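Local coordinates for universal stress protein (Pseudomonas aeruginosa UCBPP-PA14, PDB 7MQ5), which is of uncharacterised function but, as a putative universal stress protein of the HUP clan, may take part in the bacterial response to stress, at residues P110-L115 / V123-T128; T241-V246 / N258-V263; N70-D75 / I82-A87. All blocks are in the same frame, centred on the assembly; numbering follows the deposited sequence.

Contact 1 of 3, residues P110-L115 / V123-T128; sequences PDDWKL and VLMTKT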
loop_
_atom_site.group_PDB
_atom_site.type_symbol
_atom_site.label_atom_id
_atom_site.label_comp_id
_atom_site.label_asym_id
_atom_site.label_seq_id
_atom_site.Cartn_x
_atom_site.Cartn_y
_atom_site.Cartn_z
ATOM N N PRO A 110 13.222 0.382 10.791
ATOM C CA PRO A 110 13.507 -1.038 10.619
ATOM C C PRO A 110 12.285 -1.916 10.945
ATOM O O PRO A 110 12.073 -2.894 10.262
ATOM C CB PRO A 110 14.676 -1.255 11.589
ATOM C CG PRO A 110 15.386 0.075 11.604
ATOM C CD PRO A 110 14.267 1.087 11.561
ATOM N N ASP A 111 11.488 -1.539 11.945
ATOM C CA ASP A 111 10.318 -2.392 12.285
ATOM C C ASP A 111 9.261 -2.267 11.172
ATOM O O ASP A 111 8.618 -3.277 10.854
ATOM C CB ASP A 111 9.759 -2.075 13.669
ATOM C CG ASP A 111 8.777 -3.137 14.134
ATOM O OD1 ASP A 111 9.232 -4.225 14.574
ATOM O OD2 ASP A 111 7.585 -2.908 13.954
ATOM N N ASP A 112 9.088 -1.068 10.605
ATOM C CA ASP A 112 8.165 -0.870 9.452
ATOM C C ASP A 112 8.590 -1.802 8.308
ATOM O O ASP A 112 7.729 -2.396 7.639
ATOM C CB ASP A 112 8.242 0.555 8.890
ATOM C CG ASP A 112 7.615 1.683 9.694
ATOM O OD1 ASP A 112 6.656 1.403 10.428
ATOM O OD2 ASP A 112 8.085 2.866 9.535
ATOM N N TRP A 113 9.894 -1.910 8.078
ATOM C CA TRP A 113 10.392 -2.785 6.990
ATOM C C TRP A 113 10.058 -4.251 7.282
ATOM O O TRP A 113 9.700 -4.970 6.335
ATOM C CB TRP A 113 11.879 -2.541 6.733
ATOM C CG TRP A 113 12.088 -1.444 5.737
ATOM C CD1 TRP A 113 12.636 -0.206 5.911
ATOM C CD2 TRP A 113 11.604 -1.477 4.385
ATOM N NE1 TRP A 113 12.592 0.492 4.728
ATOM C CE2 TRP A 113 11.923 -0.246 3.791
ATOM C CE3 TRP A 113 10.899 -2.431 3.646
ATOM C CZ2 TRP A 113 11.629 0.022 2.454
ATOM C CZ3 TRP A 113 10.570 -2.152 2.340
ATOM C CH2 TRP A 113 10.941 -0.944 1.756
ATOM N N LYS A 114 10.152 -4.686 8.536
ATOM C CA LYS A 114 9.822 -6.098 8.855
ATOM C C LYS A 114 8.317 -6.318 8.650
ATOM O O LYS A 114 7.937 -7.383 8.159
ATOM C CB LYS A 114 10.304 -6.435 10.265
ATOM C CG LYS A 114 11.821 -6.536 10.370
ATOM C CD LYS A 114 12.342 -6.824 11.754
ATOM C CE LYS A 114 13.850 -6.946 11.780
ATOM N NZ LYS A 114 14.346 -7.129 13.159
ATOM N N LEU A 115 7.501 -5.325 8.993
ATOM C CA LEU A 115 6.044 -5.447 8.752
ATOM C C LEU A 115 5.803 -5.610 7.246
ATOM O O LEU A 115 5.026 -6.491 6.836
ATOM C CB LEU A 115 5.323 -4.202 9.279
ATOM C CG LEU A 115 3.836 -4.130 8.952
ATOM C CD1 LEU A 115 3.088 -5.305 9.547
ATOM C CD2 LEU A 115 3.250 -2.811 9.421
ATOM N N VAL A 123 -0.515 -3.729 2.581
ATOM C CA VAL A 123 -0.201 -2.796 3.689
ATOM C C VAL A 123 -0.235 -1.373 3.146
ATOM O O VAL A 123 0.453 -1.090 2.150
ATOM C CB VAL A 123 1.171 -3.070 4.321
ATOM C CG1 VAL A 123 1.457 -2.057 5.417
ATOM C CG2 VAL A 123 1.264 -4.488 4.865
ATOM N N LEU A 124 -1.025 -0.520 3.787
ATOM C CA LEU A 124 -1.050 0.923 3.489
ATOM C C LEU A 124 -0.228 1.631 4.560
ATOM O O LEU A 124 -0.611 1.639 5.732
ATOM C CB LEU A 124 -2.493 1.424 3.503
ATOM C CG LEU A 124 -2.666 2.928 3.320
ATOM C CD1 LEU A 124 -2.124 3.400 1.975
ATOM C CD2 LEU A 124 -4.125 3.309 3.485
HETATM N N MSE A 125 0.926 2.154 4.153
HETATM C CA MSE A 125 1.778 2.960 5.008
HETATM C C MSE A 125 1.427 4.417 4.748
HETATM O O MSE A 125 1.643 4.899 3.636
HETATM C CB MSE A 125 3.251 2.752 4.654
HETATM C CG MSE A 125 3.773 1.360 4.913
HETATM SE SE MSE A 125 3.757 0.876 6.809
HETATM C CE MSE A 125 4.762 2.413 7.513
ATOM N N THR A 126 0.848 5.101 5.737
ATOM C CA THR A 126 0.480 6.495 5.517
ATOM C C THR A 126 1.701 7.375 5.795
ATOM O O THR A 126 2.330 7.214 6.848
ATOM C CB THR A 126 -0.784 6.904 6.289
ATOM O OG1 THR A 126 -0.520 7.112 7.679
ATOM C CG2 THR A 126 -1.904 5.898 6.149
ATOM N N LYS A 127 2.028 8.267 4.857
ATOM C CA LYS A 127 3.236 9.115 5.000
ATOM C C LYS A 127 2.915 10.606 4.913
ATOM O O LYS A 127 3.835 11.405 5.152
ATOM C CB LYS A 127 4.279 8.753 3.942
ATOM C CG LYS A 127 4.724 7.295 3.951
ATOM C CD LYS A 127 5.896 7.006 3.038
ATOM C CE LYS A 127 7.208 7.472 3.624
ATOM N NZ LYS A 127 8.342 7.245 2.695
ATOM N N THR A 128 1.689 10.971 4.557
ATOM C CA THR A 128 1.324 12.402 4.431
ATOM C C THR A 128 0.039 12.648 5.216
ATOM O O THR A 128 -0.752 11.712 5.371
ATOM C CB THR A 128 1.167 12.822 2.962
ATOM O OG1 THR A 128 0.869 14.221 2.924
ATOM C CG2 THR A 128 0.087 12.057 2.224
#
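With chi1 at -65° and -73°, the selenomethionine M125 and D112 each set CG beside the backbone N. In the conformer described here, one of two modelled, M125 then bends at chi2 (-64°) and again at chi3, a hook that brings its terminal CE over the D112 carboxylate of helix 110-118. That methyl lies above the flat face of the acid rather than at its edge. It is 3.6 Å from D112 OD1, 3.7 Å from D112 CG and 3.9 Å from D112 OD2, a near-equal set that places it almost directly above the carboxyl carbon. A methyl brings no strong donor to this meeting. The polar demand is met elsewhere: OD1 forms a salt bridge with K95 of the neighbouring strand 92-96, which probably keeps the acid ionised although it is buried. One turn further along the helix the contact is wholly apolar, with L115 CD2 and V123 CG1 4.5 Å apart. These are loose van der Waals neighbours, and L115 also packs on I81 of helix 77-88 and on K95 of strand 92-96. The backbones stand well apart, with 8.7 Å between the CA atoms of D112 and M125 and 8.5 Å between those of L115 and V123, so side chains alone bridge the gap. Strand 123-126 is secured separately, by backbone bonds from L124 and T126 to strand 92-96 and from V123 and M125 to strand 270-274. The pair illustrates how a crossover helix is seated on the strand that follows it, here completing the beta-alpha-beta unit of strand 92-96, helix 110-118 and strand 123-126 in the Rossmann-like alpha/beta fold of the universal stress proteins.

Contact 2 of 3, residues T241-V246 / N258-V263; sequences TVIGTV and NTAEVV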
loop_
_atom_site.group_PDB
_atom_site.type_symbol
_atom_site.label_atom_id
_atom_site.label_comp_id
_atom_site.label_asym_id
_atom_site.label_seq_id
_atom_site.Cartn_x
_atom_site.Cartn_y
_atom_site.Cartn_z
ATOM N N THR A 241 0.506 6.328 -3.663
ATOM C CA THR A 241 1.184 5.572 -4.737
ATOM C C THR A 241 0.948 4.092 -4.427
ATOM O O THR A 241 1.169 3.671 -3.291
ATOM C CB THR A 241 2.676 5.913 -4.850
ATOM O OG1 THR A 241 2.819 7.319 -5.064
ATOM C CG2 THR A 241 3.341 5.185 -5.995
ATOM N N VAL A 242 0.531 3.334 -5.426
ATOM C CA VAL A 242 0.301 1.876 -5.302
ATOM C C VAL A 242 1.440 1.181 -6.037
ATOM O O VAL A 242 1.660 1.469 -7.234
ATOM C CB VAL A 242 -1.064 1.463 -5.865
ATOM C CG1 VAL A 242 -1.275 -0.029 -5.647
ATOM C CG2 VAL A 242 -2.194 2.289 -5.261
ATOM N N ILE A 243 2.150 0.309 -5.327
ATOM C CA ILE A 243 3.301 -0.423 -5.909
ATOM C C ILE A 243 3.176 -1.910 -5.594
ATOM O O ILE A 243 2.424 -2.304 -4.670
ATOM C CB ILE A 243 4.647 0.117 -5.384
ATOM C CG1 ILE A 243 4.873 -0.237 -3.911
ATOM C CG2 ILE A 243 4.786 1.612 -5.641
ATOM C CD1 ILE A 243 6.245 0.127 -3.403
ATOM N N GLY A 244 3.889 -2.703 -6.383
ATOM C CA GLY A 244 4.031 -4.137 -6.119
ATOM C C GLY A 244 5.479 -4.452 -5.815
ATOM O O GLY A 244 6.374 -3.734 -6.289
ATOM N N THR A 245 5.700 -5.444 -4.971
ATOM C CA THR A 245 7.048 -5.973 -4.705
ATOM C C THR A 245 7.497 -6.822 -5.906
ATOM O O THR A 245 6.696 -7.075 -6.827
ATOM C CB THR A 245 7.061 -6.695 -3.353
ATOM O OG1 THR A 245 6.110 -7.758 -3.417
ATOM C CG2 THR A 245 6.737 -5.762 -2.209
ATOM N N VAL A 246 8.743 -7.272 -5.889
ATOM C CA VAL A 246 9.326 -7.992 -7.056
ATOM C C VAL A 246 8.568 -9.308 -7.303
ATOM O O VAL A 246 8.129 -9.969 -6.349
ATOM C CB VAL A 246 10.847 -8.154 -6.868
ATOM C CG1 VAL A 246 11.182 -8.962 -5.622
ATOM C CG2 VAL A 246 11.542 -8.705 -8.100
ATOM N N ASN A 258 14.824 -4.190 -4.962
ATOM C CA ASN A 258 15.479 -2.862 -4.873
ATOM C C ASN A 258 14.523 -1.722 -5.231
ATOM O O ASN A 258 14.572 -0.677 -4.557
ATOM C CB ASN A 258 16.698 -2.757 -5.784
ATOM C CG ASN A 258 17.412 -1.430 -5.622
ATOM O OD1 ASN A 258 18.034 -1.181 -4.589
ATOM N ND2 ASN A 258 17.330 -0.576 -6.634
ATOM N N THR A 259 13.705 -1.877 -6.273
ATOM C CA THR A 259 12.855 -0.723 -6.664
ATOM C C THR A 259 11.938 -0.351 -5.502
ATOM O O THR A 259 11.893 0.830 -5.123
ATOM C CB THR A 259 12.044 -0.997 -7.939
ATOM O OG1 THR A 259 12.979 -1.154 -9.008
ATOM C CG2 THR A 259 11.069 0.110 -8.276
ATOM N N ALA A 260 11.219 -1.329 -4.964
ATOM C CA ALA A 260 10.276 -1.008 -3.874
ATOM C C ALA A 260 11.035 -0.510 -2.639
ATOM O O ALA A 260 10.514 0.389 -1.968
ATOM C CB ALA A 260 9.392 -2.200 -3.574
ATOM N N GLU A 261 12.228 -1.045 -2.361
ATOM C CA GLU A 261 12.996 -0.568 -1.180
ATOM C C GLU A 261 13.286 0.930 -1.321
ATOM O O GLU A 261 12.985 1.716 -0.396
ATOM C CB GLU A 261 14.311 -1.336 -1.045
ATOM C CG GLU A 261 14.143 -2.752 -0.532
ATOM C CD GLU A 261 15.445 -3.519 -0.401
ATOM O OE1 GLU A 261 16.478 -3.024 -0.897
ATOM O OE2 GLU A 261 15.428 -4.604 0.201
ATOM N N VAL A 262 13.824 1.324 -2.469
ATOM C CA VAL A 262 14.184 2.755 -2.664
ATOM C C VAL A 262 12.919 3.618 -2.682
ATOM O O VAL A 262 12.890 4.653 -2.004
ATOM C CB VAL A 262 15.014 2.938 -3.947
ATOM C CG1 VAL A 262 15.263 4.410 -4.238
ATOM C CG2 VAL A 262 16.330 2.173 -3.875
ATOM N N VAL A 263 11.900 3.217 -3.437
ATOM C CA VAL A 263 10.666 4.043 -3.547
ATOM C C VAL A 263 10.015 4.227 -2.162
ATOM O O VAL A 263 9.604 5.350 -1.822
ATOM C CB VAL A 263 9.726 3.397 -4.586
ATOM C CG1 VAL A 263 8.339 4.003 -4.590
ATOM C CG2 VAL A 263 10.357 3.428 -5.968
#
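I243 reaches from strand 240-244 toward A260 and V263 of helix 258-264, seating that helix in the beta-alpha-beta unit that strand 270-274 completes, within the universal stress protein family region. Its side chain, modelled in two conformers of which one is described, can be traced atom by atom. CB points at the helix but touches none of it, and there the chain divides. The shorter branch, CG2, lies beside the backbone N and approaches V263 CG1 to 4.4 Å. The longer branch begins between the backbone N and the carbonyl carbon, where I243 CG1 is still 4.9 Å from A260 CB. An extended chi2 of 173° carries CD1 straight onward until it comes within 3.9 Å of A260 CB, the closest approach of the two segments. The same methyl of A260 lies 4.3 Å from G244 O, a second, marginal neighbour.

A260 presents only its CB to the isoleucine tip, while the axes of segments 241-244 and 258-263 come no closer than 9.3 Å and run 151° apart, roughly antiparallel. Beyond the pair, I243 packs on V271 of strand 270-274 and V263 on I229 of helix 225-236, which extends the apolar layer. Aliphatic carbons do nearly all the touching, so the helix is held to the sheet by dispersion and exclusion of water, with no directional bond between the two segments to fix its orientation.

Contact 3 of 3, residues N70-D75 / I82-A87; sequences NQAWKD and IAEQQA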
loop_
_atom_site.group_PDB
_atom_site.type_symbol
_atom_site.label_atom_id
_atom_site.label_comp_id
_atom_site.label_asym_id
_atom_site.label_seq_id
_atom_site.Cartn_x
_atom_site.Cartn_y
_atom_site.Cartn_z
ATOM N N ASN A 70 -8.695 -4.060 20.204
ATOM C CA ASN A 70 -7.876 -4.926 21.062
ATOM C C ASN A 70 -6.551 -4.238 21.372
ATOM O O ASN A 70 -6.079 -3.419 20.586
ATOM C CB ASN A 70 -7.597 -6.281 20.415
ATOM C CG ASN A 70 -7.053 -7.297 21.395
ATOM O OD1 ASN A 70 -7.416 -7.307 22.573
ATOM N ND2 ASN A 70 -6.200 -8.176 20.909
ATOM N N GLN A 71 -6.001 -4.593 22.518
ATOM C CA GLN A 71 -4.642 -4.197 22.908
ATOM C C GLN A 71 -3.855 -5.499 23.037
ATOM O O GLN A 71 -4.360 -6.432 23.673
ATOM C CB GLN A 71 -4.642 -3.409 24.210
ATOM C CG GLN A 71 -3.244 -3.022 24.639
ATOM C CD GLN A 71 -3.214 -2.161 25.875
ATOM O OE1 GLN A 71 -4.243 -1.650 26.324
ATOM N NE2 GLN A 71 -2.019 -1.984 26.416
ATOM N N ALA A 72 -2.676 -5.561 22.433
ATOM C CA ALA A 72 -1.870 -6.793 22.452
ATOM C C ALA A 72 -0.388 -6.447 22.412
ATOM O O ALA A 72 -0.014 -5.310 22.067
ATOM C CB ALA A 72 -2.238 -7.647 21.264
ATOM N N TRP A 73 0.425 -7.429 22.763
ATOM C CA TRP A 73 1.887 -7.274 22.661
ATOM C C TRP A 73 2.540 -8.639 22.718
ATOM O O TRP A 73 2.379 -9.329 23.741
ATOM C CB TRP A 73 2.494 -6.394 23.763
ATOM C CG TRP A 73 3.970 -6.307 23.546
ATOM C CD1 TRP A 73 4.944 -7.120 24.054
ATOM C CD2 TRP A 73 4.621 -5.456 22.593
ATOM N NE1 TRP A 73 6.157 -6.796 23.514
ATOM C CE2 TRP A 73 5.993 -5.777 22.612
ATOM C CE3 TRP A 73 4.184 -4.417 21.760
ATOM C CZ2 TRP A 73 6.925 -5.096 21.826
ATOM C CZ3 TRP A 73 5.108 -3.749 20.987
ATOM C CH2 TRP A 73 6.458 -4.090 21.013
ATOM N N LYS A 74 3.223 -9.016 21.644
ATOM C CA LYS A 74 4.083 -10.215 21.773
ATOM C C LYS A 74 5.324 -10.042 20.885
ATOM O O LYS A 74 5.192 -9.841 19.666
ATOM C CB LYS A 74 3.323 -11.524 21.539
ATOM C CG LYS A 74 4.128 -12.774 21.879
ATOM C CD LYS A 74 3.389 -14.081 21.693
ATOM C CE LYS A 74 4.251 -15.286 22.009
ATOM N NZ LYS A 74 5.475 -15.322 21.171
ATOM N N ASP A 75 6.475 -9.992 21.548
ATOM C CA ASP A 75 7.834 -10.013 20.945
ATOM C C ASP A 75 8.210 -8.672 20.312
ATOM O O ASP A 75 9.241 -8.101 20.713
ATOM C CB ASP A 75 7.955 -11.175 19.956
ATOM C CG ASP A 75 7.856 -12.538 20.624
ATOM O OD1 ASP A 75 8.307 -12.653 21.776
ATOM O OD2 ASP A 75 7.296 -13.463 20.002
ATOM N N ILE A 82 1.091 -8.456 12.781
ATOM C CA ILE A 82 0.776 -9.619 11.901
ATOM C C ILE A 82 -0.041 -10.663 12.679
ATOM O O ILE A 82 -0.989 -11.218 12.096
ATOM C CB ILE A 82 2.063 -10.173 11.268
ATOM C CG1 ILE A 82 2.638 -9.149 10.284
ATOM C CG2 ILE A 82 1.819 -11.524 10.611
ATOM C CD1 ILE A 82 4.027 -9.458 9.798
ATOM N N ALA A 83 0.268 -10.897 13.956
ATOM C CA ALA A 83 -0.538 -11.878 14.720
ATOM C C ALA A 83 -1.997 -11.406 14.782
ATOM O O ALA A 83 -2.912 -12.255 14.724
ATOM C CB ALA A 83 0.032 -12.091 16.100
ATOM N N GLU A 84 -2.216 -10.102 14.925
ATOM C CA GLU A 84 -3.608 -9.591 14.997
ATOM C C GLU A 84 -4.292 -9.745 13.633
ATOM O O GLU A 84 -5.489 -10.086 13.582
ATOM C CB GLU A 84 -3.630 -8.140 15.470
ATOM C CG GLU A 84 -4.966 -7.750 16.059
ATOM C CD GLU A 84 -5.231 -8.334 17.440
ATOM O OE1 GLU A 84 -4.341 -9.047 18.000
ATOM O OE2 GLU A 84 -6.315 -8.048 17.971
ATOM N N GLN A 85 -3.574 -9.458 12.554
ATOM C CA GLN A 85 -4.123 -9.648 11.189
ATOM C C GLN A 85 -4.549 -11.112 11.010
ATOM O O GLN A 85 -5.618 -11.366 10.415
ATOM C CB GLN A 85 -3.067 -9.227 10.168
ATOM C CG GLN A 85 -3.516 -9.398 8.724
ATOM C CD GLN A 85 -3.249 -10.774 8.162
ATOM O OE1 GLN A 85 -2.312 -11.467 8.562
ATOM N NE2 GLN A 85 -4.042 -11.163 7.175
ATOM N N GLN A 86 -3.739 -12.040 11.510
ATOM C CA GLN A 86 -4.064 -13.481 11.384
ATOM C C GLN A 86 -5.304 -13.830 12.216
ATOM O O GLN A 86 -6.197 -14.534 11.702
ATOM C CB GLN A 86 -2.849 -14.313 11.813
ATOM C CG GLN A 86 -1.702 -14.244 10.813
ATOM C CD GLN A 86 -2.049 -15.037 9.580
ATOM O OE1 GLN A 86 -2.223 -16.254 9.640
ATOM N NE2 GLN A 86 -2.164 -14.353 8.457
ATOM N N ALA A 87 -5.355 -13.352 13.456
ATOM C CA ALA A 87 -6.477 -13.676 14.367
ATOM C C ALA A 87 -7.801 -13.130 13.828
ATOM O O ALA A 87 -8.829 -13.826 13.923
ATOM C CB ALA A 87 -6.204 -13.100 15.730
#
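In the Rossmann-like alpha/beta fold of this protein, helix 77-88 connects strand 67-72, an outermost strand of the mixed sheet, to the parallel strand 92-96 further in, and N70 and E84 tie the edge strand to that helix. The bond runs from N70 ND2 to E84 OE2 over 2.9 Å, with an N-H...O angle of 153°. It departs from the amide plane only slightly, and it reaches the syn side of the carboxylate, a little out of its plane. The two flat groups are turned just 25° from each other, although the side chains that carry them cross at a slant.

E84 arrives from the helix with CG anti to its backbone N and then folds at chi2, 74°, a bend that directs the carboxylate to the strand instead of letting it run straight out. N70 CB also comes within 3.3 Å of E84 OE2. That oxygen has a stronger partner in H39 of the adjacent strand 37-43, whose NE2 also hydrogen-bonds to it. Two nitrogens therefore grip one oxygen of a buried acid, an environment that would tend to stabilise its ionised form. The side chain of E84 also touches L41, again of strand 37-43, so the glutamate spans two neighbouring strands. Backbone hydrogen bonds of N70 with L40 and V42 hold the donor's own strand in the sheet. Two residues along from N70, the A72 methyl is a loose neighbour of the other carboxylate oxygen, its CB 4.1 Å from E84 OE1.

Overall arrangement
All three contacts seat a helix on the same mixed sheet, and contact 1 stands between the others. Its W113 packs on the helix backbone of contact 2, with CZ2 3.6 Å from E261 O, while its L115 CD1 lies 3.9 Å from I82 CG1 of contact 3. The centres of contacts 1 and 2 are 12 Å apart and those of contacts 1 and 3 are 16 Å apart. Contacts 2 and 3 do not touch, with nearest atoms about 13 Å apart. In nucleotide-binding relatives the loop between the strand and helix corresponding to contact 2 helps hold phosphates; whether it does so here is unknown.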